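Local coordinates for protein iron-containing alcohol dehydrogenase (Ralstonia eutropha, PDB 3JZD) that probably catalyses the NADH- or NADPH-dependent reduction of maleylacetate to 3-oxoadipate and binds NAD in the crystal, at residues A63-A67 and D80-R84; A202-I207 and S221-Y225; L265-A270 and A295-F299; G315-E319 and Q349-E353. All coordinates share one frame; numbering follows the deposited sequence.

How the contacts relate
Contact 1 belongs to the strand-and-helix part of the chain that carries the parallel sheet. Contacts 2, 3 and 4 belong to the helical C-terminal part. Contacts 1 and 3 lie on opposite sides of the chain's centre, with their own centres about 40 Å apart. The bound NAD sits between the two parts. The side chain of Val-65 in contact 1 is about 12 Å from the bound NAD. The side chain of Cys-223 in contact 2 is about 11 Å from the bound NAD. For Leu-265 in contact 3 the side chain is about 13 Å from the bound NAD. Contacts 3 and 4 pack together, with His-267 CE1 3.7 Å from Ala-351 CA. Contact 4 is the one beside a bound calcium ion.

Contact 1 of 4, residues A63-A67 and D80-R84; sequences AGVYA and DATAR
Tyr-66 reaches from strand 62-66 to helix 75-88 and points its hydroxyl at Asp-80. Tyr-66 OH donates to Asp-80 OD2, modelled at 2.4 Å. That length is very short, its exact value is doubtful, and it should not be read as strength. The carboxylate oxygen meets the ring at its edge, and the ring and carboxylate planes are 65° apart. With CG of Tyr-66 anti to the backbone N (chi1 178°), the ring stands out from the strand. Ala-81 lies over one ring face, where its CA makes a CH-pi contact 4.0 Å from the Tyr-66 ring centroid. Arg-84 folds back through bends at chi2 and chi3. The rim of the Tyr-66 ring, at CD2, sits over one face of the Arg-84 guanidinium, the two planes 65° apart. Arg-84 NH1 gives a weak hydrogen bond of 3.4 Å to Val-65 O. Arg-84 NH2 donates to a water at 3.2 Å, and Ala-67 N donates to the same water at 2.9 Å. Helix 75-88 is the helix of the beta-alpha-beta crossover from strand 62-66, an outermost strand of the parallel sheet, to strand 92-97. Leu-104 of helix 99-112 also packs on Tyr-66. The contact thus joins a hydroxyl-carboxylate bond to a loose, partly water-mediated arginine grip. The guanidinium probably gains only modestly from Val-65 O, since that bond is long.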
loop_
_atom_site.group_PDB
_atom_site.type_symbol
_atom_site.label_atom_id
_atom_site.label_comp_id
_atom_site.label_asym_id
_atom_site.label_seq_id
_atom_site.Cartn_x
_atom_site.Cartn_y
_atom_site.Cartn_z
ATOM N N ALA A 63 -14.654 23.881 17.018
ATOM C CA ALA A 63 -14.432 24.129 18.441
ATOM C C ALA A 63 -13.495 25.329 18.570
ATOM O O ALA A 63 -13.088 25.666 19.655
ATOM C CB ALA A 63 -13.782 22.894 19.116
ATOM N N GLY A 64 -13.161 25.981 17.467
ATOM C CA GLY A 64 -12.240 27.119 17.484
ATOM C C GLY A 64 -10.869 26.769 16.930
ATOM O O GLY A 64 -10.634 25.649 16.484
ATOM N N VAL A 65 -9.962 27.739 16.978
ATOM C CA VAL A 65 -8.618 27.589 16.464
ATOM C C VAL A 65 -7.613 27.812 17.571
ATOM O O VAL A 65 -7.686 28.791 18.287
ATOM C CB VAL A 65 -8.313 28.598 15.339
ATOM C CG1 VAL A 65 -6.837 28.530 14.924
ATOM C CG2 VAL A 65 -9.218 28.367 14.159
ATOM N N TYR A 66 -6.714 26.864 17.733
ATOM C CA TYR A 66 -5.642 26.968 18.676
ATOM C C TYR A 66 -4.421 27.130 17.803
ATOM O O TYR A 66 -3.965 26.165 17.174
ATOM C CB TYR A 66 -5.500 25.715 19.514
ATOM C CG TYR A 66 -4.326 25.828 20.458
ATOM C CD1 TYR A 66 -3.074 25.381 20.097
ATOM C CD2 TYR A 66 -4.475 26.438 21.694
ATOM C CE1 TYR A 66 -2.002 25.505 20.956
ATOM C CE2 TYR A 66 -3.421 26.548 22.565
ATOM C CZ TYR A 66 -2.204 26.083 22.199
ATOM O OH TYR A 66 -1.168 26.199 23.058
ATOM N N ALA A 67 -3.893 28.345 17.795
ATOM C CA ALA A 67 -2.784 28.731 16.926
ATOM C C ALA A 67 -1.442 28.795 17.614
ATOM O O ALA A 67 -0.646 29.671 17.310
ATOM C CB ALA A 67 -3.083 30.071 16.300
ATOM N N ASP A 80 -0.745 22.904 26.997
ATOM C CA ASP A 80 -1.618 24.026 26.751
ATOM C C ASP A 80 -2.681 23.689 25.700
ATOM O O ASP A 80 -3.833 24.061 25.850
ATOM C CB ASP A 80 -0.818 25.224 26.295
ATOM C CG ASP A 80 -1.661 26.470 26.213
ATOM O OD1 ASP A 80 -2.443 26.701 27.147
ATOM O OD2 ASP A 80 -1.543 27.229 25.231
ATOM N N ALA A 81 -2.282 23.010 24.633
ATOM C CA ALA A 81 -3.221 22.651 23.576
ATOM C C ALA A 81 -4.280 21.687 24.105
ATOM O O ALA A 81 -5.464 21.873 23.880
ATOM C CB ALA A 81 -2.495 22.056 22.414
ATOM N N THR A 82 -3.836 20.667 24.830
ATOM C CA THR A 82 -4.724 19.671 25.407
ATOM C C THR A 82 -5.701 20.299 26.374
ATOM O O THR A 82 -6.875 19.947 26.380
ATOM C CB THR A 82 -3.924 18.579 26.105
ATOM O OG1 THR A 82 -3.045 18.001 25.146
ATOM C CG2 THR A 82 -4.831 17.503 26.653
ATOM N N ALA A 83 -5.222 21.248 27.173
ATOM C CA ALA A 83 -6.086 21.984 28.075
ATOM C C ALA A 83 -7.144 22.728 27.289
ATOM O O ALA A 83 -8.313 22.719 27.660
ATOM C CB ALA A 83 -5.278 22.961 28.912
ATOM N N ARG A 84 -6.760 23.379 26.200
ATOM C CA ARG A 84 -7.756 24.100 25.409
ATOM C C ARG A 84 -8.792 23.158 24.783
ATOM O O ARG A 84 -9.966 23.502 24.676
ATOM C CB ARG A 84 -7.094 24.855 24.282
ATOM C CG ARG A 84 -8.104 25.620 23.471
ATOM C CD ARG A 84 -8.477 26.937 24.142
ATOM N NE ARG A 84 -7.431 27.902 23.832
ATOM C CZ ARG A 84 -7.297 28.488 22.639
ATOM N NH1 ARG A 84 -8.150 28.220 21.633
ATOM N NH2 ARG A 84 -6.296 29.335 22.441
HETATM O O HOH W 1 -4.577 30.304 19.881
#

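Contact 2 of 4, residues A202-I207 and S221-Y225; sequences ALAAGI and SQCLY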
loop_
_atom_site.group_PDB
_atom_site.type_symbol
_atom_site.label_atom_id
_atom_site.label_comp_id
_atom_site.label_asym_id
_atom_site.label_seq_id
_atom_site.Cartn_x
_atom_site.Cartn_y
_atom_site.Cartn_z
ATOM N N ALA A 202 8.622 10.712 -7.860
ATOM C CA ALA A 202 7.646 11.795 -7.883
ATOM C C ALA A 202 8.270 13.128 -7.408
ATOM O O ALA A 202 8.098 14.170 -8.029
ATOM C CB ALA A 202 6.413 11.429 -7.049
ATOM N N LEU A 203 8.975 13.083 -6.304
ATOM C CA LEU A 203 9.634 14.289 -5.763
ATOM C C LEU A 203 10.793 14.770 -6.621
ATOM O O LEU A 203 10.955 15.946 -6.866
ATOM C CB LEU A 203 10.078 14.046 -4.330
ATOM C CG LEU A 203 8.880 13.999 -3.357
ATOM C CD1 LEU A 203 9.123 13.082 -2.163
ATOM C CD2 LEU A 203 8.453 15.407 -2.939
ATOM N N ALA A 204 11.573 13.840 -7.123
ATOM C CA ALA A 204 12.694 14.191 -7.957
ATOM C C ALA A 204 12.218 14.943 -9.189
ATOM O O ALA A 204 12.933 15.823 -9.659
ATOM C CB ALA A 204 13.500 12.972 -8.341
ATOM N N ALA A 205 11.046 14.594 -9.714
ATOM C CA ALA A 205 10.461 15.308 -10.837
ATOM C C ALA A 205 9.707 16.556 -10.384
ATOM O O ALA A 205 9.671 17.561 -11.088
ATOM C CB ALA A 205 9.477 14.411 -11.590
ATOM N N GLY A 206 9.052 16.478 -9.245
ATOM C CA GLY A 206 8.299 17.606 -8.744
ATOM C C GLY A 206 9.115 18.790 -8.235
ATOM O O GLY A 206 8.668 19.925 -8.330
ATOM N N ILE A 207 10.308 18.557 -7.708
ATOM C CA ILE A 207 11.103 19.669 -7.180
ATOM C C ILE A 207 11.369 20.717 -8.263
ATOM O O ILE A 207 11.092 21.908 -8.055
ATOM C CB ILE A 207 12.420 19.179 -6.514
ATOM C CG1 ILE A 207 12.096 18.580 -5.146
ATOM C CG2 ILE A 207 13.424 20.346 -6.385
ATOM C CD1 ILE A 207 13.142 17.599 -4.573
ATOM N N SER A 221 0.753 18.641 -6.677
ATOM C CA SER A 221 0.159 17.341 -6.451
ATOM C C SER A 221 1.209 16.235 -6.480
ATOM O O SER A 221 1.253 15.361 -5.623
ATOM C CB SER A 221 -0.914 17.045 -7.500
ATOM O OG SER A 221 -1.956 17.995 -7.430
ATOM N N GLN A 222 2.084 16.296 -7.447
ATOM C CA GLN A 222 3.117 15.300 -7.578
ATOM C C GLN A 222 4.024 15.265 -6.321
ATOM O O GLN A 222 4.346 14.169 -5.829
ATOM C CB GLN A 222 3.909 15.608 -8.832
ATOM C CG GLN A 222 5.013 14.667 -9.089
ATOM C CD GLN A 222 5.671 14.909 -10.447
ATOM O OE1 GLN A 222 5.939 13.957 -11.161
ATOM N NE2 GLN A 222 5.905 16.182 -10.810
ATOM N N CYS A 223 4.379 16.433 -5.770
ATOM C CA CYS A 223 5.171 16.441 -4.518
ATOM C C CYS A 223 4.408 15.908 -3.306
ATOM O O CYS A 223 4.918 15.165 -2.503
ATOM C CB CYS A 223 5.702 17.844 -4.195
ATOM S SG CYS A 223 6.899 18.440 -5.400
ATOM N N LEU A 224 3.148 16.264 -3.202
ATOM C CA LEU A 224 2.367 15.850 -2.051
ATOM C C LEU A 224 2.187 14.329 -2.110
ATOM O O LEU A 224 2.291 13.630 -1.096
ATOM C CB LEU A 224 1.065 16.644 -2.051
ATOM C CG LEU A 224 0.384 17.048 -0.774
ATOM C CD1 LEU A 224 1.371 17.487 0.315
ATOM C CD2 LEU A 224 -0.663 18.152 -1.073
ATOM N N TYR A 225 1.932 13.809 -3.302
ATOM C CA TYR A 225 1.829 12.353 -3.507
ATOM C C TYR A 225 3.137 11.634 -3.106
ATOM O O TYR A 225 3.124 10.624 -2.408
ATOM C CB TYR A 225 1.530 12.121 -4.978
ATOM C CG TYR A 225 1.654 10.692 -5.432
ATOM C CD1 TYR A 225 0.811 9.701 -4.942
ATOM C CD2 TYR A 225 2.557 10.349 -6.414
ATOM C CE1 TYR A 225 0.931 8.396 -5.379
ATOM C CE2 TYR A 225 2.666 9.064 -6.857
ATOM C CZ TYR A 225 1.858 8.098 -6.330
ATOM O OH TYR A 225 1.995 6.842 -6.838
#
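Chi1 of -66° sets SG of Cys-223 anti to its own carbonyl carbon and sends it to the backbone of Gly-206, and chi1 of 180° sends Gln-222 along the neighbouring helix. Cys-223 SG lies 3.6 Å from Gly-206 C, against a residue with no side chain in the way. Beyond CG the Gln-222 chain stays extended. Its CG rests 3.3 Å from Ala-202 O, an oxygen that already accepts the helix bond from Gly-206 N. The amide group then runs on past the same turn. Gln-222 NE2 is 3.5 Å from Gly-206 CA, and Gln-222 OE1 is 3.6 Å from Ala-205 CB. These are packing contacts. The two helices, 190-212 and 217-236, follow each other in sequence and form an antiparallel helical hairpin in the C-terminal part of the fold. Their local axes come within 8.0 Å, with a signed crossing angle of -149°. Alanine, glycine and cysteine at the interface permit this close approach, and CA of Leu-203 lies 5.1 Å from CA of Cys-223. Leu-203 brings one methyl, CD2, to 3.6 Å from Cys-223 O. The Leu-203 side chain also packs on helix 165-182, against Ala-172, Ala-175 and Ile-176. Ala-202 CB points at the partner helix and approaches Tyr-225 CD2 obliquely, at 4.1 Å. The hydroxyl of Tyr-225 is hydrogen-bonded to Glu-198 OE2, and the Tyr-225 side chain also packs on Pro-190 of the second subunit.

Contact 3 of 4, residues L265-A270 and A295-F299; sequences LPHALA and AATLF
Leu-298 projects from helix 294-304 and meets Leu-269 with the two side chains crossing at about a right angle. The touching atoms are single methyls. Leu-269 CD1 and Leu-298 CD1 are 3.5 Å apart, tighter than usual van der Waals contact. The same Leu-298 methyl meets Leu-265 CD2 at 4.0 Å, and here the side chains cross obliquely. Leu-298 CD1 thus serves two leucines one helical turn apart. Pro-266 points its CB and CG at the backbone of the partner helix. Pro-266 CG is 3.7 Å from Phe-299 N and 3.9 Å from Phe-299 CB. With CG of Phe-299 anti to the backbone N (chi1 180°), the ring stands off to one flank, and Pro-266 CG lies at its edge, near its plane. From the other helix, Ala-295 puts its CB 3.3 Å from Pro-266 O. That oxygen still accepts the helix bond from Ala-270 N. Helix 257-272 is kinked at Pro-266 and His-267, whose backbone N atoms lack bonds to the preceding turn. Ile-176 of helix 165-182 packs on Leu-265 and Leu-298, and Met-280 of helix 277-287 packs on Leu-269. The local axes run 8.3 Å apart at 178°. This is a close antiparallel helix pair with small residues and a proline at the interface, part of the helical C-terminal domain of iron-containing alcohol dehydrogenases.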
loop_
_atom_site.group_PDB
_atom_site.type_symbol
_atom_site.label_atom_id
_atom_site.label_comp_id
_atom_site.label_asym_id
_atom_site.label_seq_id
_atom_site.Cartn_x
_atom_site.Cartn_y
_atom_site.Cartn_z
ATOM N N LEU A 265 21.649 14.297 3.870
ATOM C CA LEU A 265 21.330 13.152 3.033
ATOM C C LEU A 265 22.442 12.673 2.065
ATOM O O LEU A 265 22.818 11.522 2.085
ATOM C CB LEU A 265 19.991 13.348 2.336
ATOM C CG LEU A 265 19.546 12.172 1.496
ATOM C CD1 LEU A 265 19.262 10.998 2.392
ATOM C CD2 LEU A 265 18.243 12.621 0.657
ATOM N N PRO A 266 22.983 13.545 1.224
ATOM C CA PRO A 266 24.009 13.005 0.367
ATOM C C PRO A 266 25.219 12.336 1.096
ATOM O O PRO A 266 25.781 11.338 0.604
ATOM C CB PRO A 266 24.481 14.257 -0.403
ATOM C CG PRO A 266 23.312 15.237 -0.350
ATOM C CD PRO A 266 22.778 14.995 1.038
ATOM N N HIS A 267 25.626 12.902 2.240
ATOM C CA HIS A 267 26.789 12.401 2.993
ATOM C C HIS A 267 26.469 11.142 3.783
ATOM O O HIS A 267 27.336 10.270 3.970
ATOM C CB HIS A 267 27.342 13.519 3.885
ATOM C CG HIS A 267 27.715 14.738 3.105
ATOM N ND1 HIS A 267 26.875 15.831 2.972
ATOM C CD2 HIS A 267 28.767 14.974 2.297
ATOM C CE1 HIS A 267 27.438 16.710 2.166
ATOM N NE2 HIS A 267 28.590 16.216 1.754
ATOM N N ALA A 268 25.229 11.054 4.256
ATOM C CA ALA A 268 24.775 9.854 4.944
ATOM C C ALA A 268 24.693 8.742 3.878
ATOM O O ALA A 268 25.073 7.576 4.127
ATOM C CB ALA A 268 23.396 10.093 5.659
ATOM N N LEU A 269 24.230 9.082 2.674
ATOM C CA LEU A 269 24.188 8.070 1.609
ATOM C C LEU A 269 25.621 7.692 1.207
ATOM O O LEU A 269 25.932 6.510 1.069
ATOM C CB LEU A 269 23.332 8.494 0.407
ATOM C CG LEU A 269 21.821 8.681 0.689
ATOM C CD1 LEU A 269 21.112 9.201 -0.490
ATOM C CD2 LEU A 269 21.132 7.388 1.180
ATOM N N ALA A 270 26.514 8.667 1.048
ATOM C CA ALA A 270 27.896 8.320 0.694
ATOM C C ALA A 270 28.523 7.350 1.737
ATOM O O ALA A 270 29.266 6.411 1.375
ATOM C CB ALA A 270 28.778 9.577 0.533
ATOM N N ALA A 295 24.298 9.848 -3.990
ATOM C CA ALA A 295 24.790 10.981 -3.230
ATOM C C ALA A 295 24.958 12.265 -4.071
ATOM O O ALA A 295 24.433 13.325 -3.735
ATOM C CB ALA A 295 26.117 10.633 -2.568
ATOM N N ALA A 296 25.731 12.190 -5.146
ATOM C CA ALA A 296 25.989 13.384 -5.946
ATOM C C ALA A 296 24.720 13.938 -6.559
ATOM O O ALA A 296 24.556 15.170 -6.668
ATOM C CB ALA A 296 27.038 13.105 -7.038
ATOM N N THR A 297 23.837 13.029 -6.979
ATOM C CA THR A 297 22.605 13.401 -7.640
ATOM C C THR A 297 21.679 14.165 -6.696
ATOM O O THR A 297 21.112 15.174 -7.089
ATOM C CB THR A 297 21.920 12.166 -8.324
ATOM O OG1 THR A 297 22.833 11.575 -9.246
ATOM C CG2 THR A 297 20.664 12.560 -9.090
ATOM N N LEU A 298 21.545 13.697 -5.454
ATOM C CA LEU A 298 20.673 14.362 -4.469
ATOM C C LEU A 298 21.253 15.707 -4.012
ATOM O O LEU A 298 20.525 16.664 -3.747
ATOM C CB LEU A 298 20.382 13.394 -3.286
ATOM C CG LEU A 298 19.456 12.273 -3.791
ATOM C CD1 LEU A 298 19.404 11.082 -2.897
ATOM C CD2 LEU A 298 18.027 12.921 -4.024
ATOM N N PHE A 299 22.578 15.769 -3.931
ATOM C CA PHE A 299 23.277 17.002 -3.651
ATOM C C PHE A 299 22.916 18.023 -4.718
ATOM O O PHE A 299 22.526 19.134 -4.389
ATOM C CB PHE A 299 24.767 16.785 -3.671
ATOM C CG PHE A 299 25.552 18.011 -3.396
ATOM C CD1 PHE A 299 25.870 18.890 -4.425
ATOM C CD2 PHE A 299 26.018 18.280 -2.125
ATOM C CE1 PHE A 299 26.643 20.052 -4.184
ATOM C CE2 PHE A 299 26.804 19.442 -1.887
ATOM C CZ PHE A 299 27.096 20.312 -2.911
#

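Contact 4 of 4, residues G315-E319 and Q349-E353; sequences GMREE and QAAYE
Glu-318 lies across Tyr-352 and ends at the amide of Gln-349. CB of Glu-318 makes a CH-pi contact over one ring face, 3.9 Å from the Tyr-352 ring centroid. At the ring edge, Met-316 O lies 3.4 Å from Tyr-352 CE1. Met-316 is modelled as selenomethionine. The extended Glu-318 chain carries its carboxylate past the ring, with the two planes only 22° apart. Gln-349 NE2 donates to Glu-318 OE2 at 3.2 Å. The bond is fairly straight, at 162°, and reaches the oxygen from above the carboxylate plane. Gln-349 NE2 also donates to Glu-353 OE2 at 2.8 Å, one turn along the same helix. Two waters donate to Glu-318 OE2, one of them at 2.6 Å. The other also donates to Glu-353 OE2, at 3.1 Å. A third water joins Glu-318 N to Tyr-352 OH. Further out, Arg-345 NH1 is hydrogen-bonded to Gln-349 OE1, which helps fix the amide rotation. Leu-321 of helix 321-328 packs on Met-316, Gln-349 and Tyr-352. A bound calcium ion lies about 4 Å from the side chain of Glu-318, longer than a usual calcium-oxygen bond, so direct coordination is unlikely. The amide and a water thus bridge two carboxylates that would probably repel each other. The nearby calcium probably helps to keep Glu-318 ionised at this surface.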
loop_
_atom_site.group_PDB
_atom_site.type_symbol
_atom_site.label_atom_id
_atom_site.label_comp_id
_atom_site.label_asym_id
_atom_site.label_seq_id
_atom_site.Cartn_x
_atom_site.Cartn_y
_atom_site.Cartn_z
ATOM N N GLY A 315 23.620 27.487 10.457
ATOM C CA GLY A 315 23.831 27.707 11.894
ATOM C C GLY A 315 24.558 26.651 12.695
ATOM O O GLY A 315 24.396 26.605 13.916
HETATM N N MSE A 316 25.319 25.788 12.038
HETATM C CA MSE A 316 26.098 24.796 12.761
HETATM C C MSE A 316 27.446 25.456 12.994
HETATM O O MSE A 316 28.021 25.988 12.053
HETATM C CB MSE A 316 26.307 23.552 11.918
HETATM C CG MSE A 316 27.125 22.432 12.567
HETATM SE SE MSE A 316 26.188 21.730 14.149
HETATM C CE MSE A 316 27.623 20.537 14.842
ATOM N N ARG A 317 27.943 25.464 14.232
ATOM C CA ARG A 317 29.302 25.960 14.472
ATOM C C ARG A 317 30.314 24.853 14.103
ATOM O O ARG A 317 30.160 23.679 14.512
ATOM C CB ARG A 317 29.493 26.339 15.938
ATOM C CG ARG A 317 28.534 27.420 16.430
ATOM C CD ARG A 317 28.961 27.959 17.785
ATOM N NE ARG A 317 29.037 26.911 18.792
ATOM C CZ ARG A 317 29.783 26.994 19.900
ATOM N NH1 ARG A 317 30.530 28.068 20.119
ATOM N NH2 ARG A 317 29.818 25.994 20.786
ATOM N N GLU A 318 31.352 25.210 13.353
ATOM C CA GLU A 318 32.379 24.240 13.027
ATOM C C GLU A 318 32.988 23.649 14.322
ATOM O O GLU A 318 33.346 22.490 14.393
ATOM C CB GLU A 318 33.517 24.871 12.245
ATOM C CG GLU A 318 34.527 23.811 11.780
ATOM C CD GLU A 318 35.562 24.307 10.779
ATOM O OE1 GLU A 318 35.686 25.542 10.553
ATOM O OE2 GLU A 318 36.260 23.436 10.185
ATOM N N GLU A 319 33.041 24.476 15.341
ATOM C CA GLU A 319 33.611 24.124 16.625
ATOM C C GLU A 319 32.791 23.096 17.409
ATOM O O GLU A 319 33.230 22.675 18.435
ATOM C CB GLU A 319 33.755 25.402 17.482
ATOM C CG GLU A 319 34.660 26.499 16.836
ATOM C CD GLU A 319 33.973 27.454 15.850
ATOM O OE1 GLU A 319 32.773 27.278 15.531
ATOM O OE2 GLU A 319 34.667 28.398 15.391
ATOM N N GLN A 349 32.266 16.753 8.658
ATOM C CA GLN A 349 33.095 17.831 8.153
ATOM C C GLN A 349 32.643 18.167 6.713
ATOM O O GLN A 349 32.531 19.338 6.339
ATOM C CB GLN A 349 34.563 17.432 8.135
ATOM C CG GLN A 349 35.500 18.571 7.759
ATOM C CD GLN A 349 35.514 19.648 8.827
ATOM O OE1 GLN A 349 35.395 19.346 10.017
ATOM N NE2 GLN A 349 35.661 20.886 8.423
ATOM N N ALA A 350 32.432 17.125 5.909
ATOM C CA ALA A 350 31.978 17.281 4.520
ATOM C C ALA A 350 30.587 17.940 4.435
ATOM O O ALA A 350 30.339 18.768 3.572
ATOM C CB ALA A 350 31.984 15.901 3.779
ATOM N N ALA A 351 29.702 17.555 5.327
ATOM C CA ALA A 351 28.361 18.148 5.429
ATOM C C ALA A 351 28.479 19.629 5.843
ATOM O O ALA A 351 27.769 20.501 5.287
ATOM C CB ALA A 351 27.496 17.380 6.465
ATOM N N TYR A 352 29.395 19.906 6.781
ATOM C CA TYR A 352 29.649 21.283 7.270
ATOM C C TYR A 352 30.061 22.189 6.120
ATOM O O TYR A 352 29.538 23.288 5.945
ATOM C CB TYR A 352 30.731 21.334 8.369
ATOM C CG TYR A 352 31.038 22.749 8.792
ATOM C CD1 TYR A 352 30.188 23.430 9.632
ATOM C CD2 TYR A 352 32.114 23.434 8.267
ATOM C CE1 TYR A 352 30.416 24.735 9.972
ATOM C CE2 TYR A 352 32.354 24.751 8.615
ATOM C CZ TYR A 352 31.504 25.385 9.462
ATOM O OH TYR A 352 31.733 26.680 9.822
ATOM N N GLU A 353 30.976 21.681 5.325
ATOM C CA GLU A 353 31.570 22.422 4.242
ATOM C C GLU A 353 30.761 22.401 2.969
ATOM O O GLU A 353 30.956 23.236 2.145
ATOM C CB GLU A 353 32.983 21.897 3.973
ATOM C CG GLU A 353 33.990 22.283 5.089
ATOM C CD GLU A 353 35.326 21.578 4.966
ATOM O OE1 GLU A 353 35.500 20.787 4.019
ATOM O OE2 GLU A 353 36.210 21.774 5.836
HETATM O O HOH W 2 31.417 27.879 12.284
HETATM O O HOH W 3 36.993 21.673 11.998
HETATM O O HOH W 4 36.120 24.384 7.450
#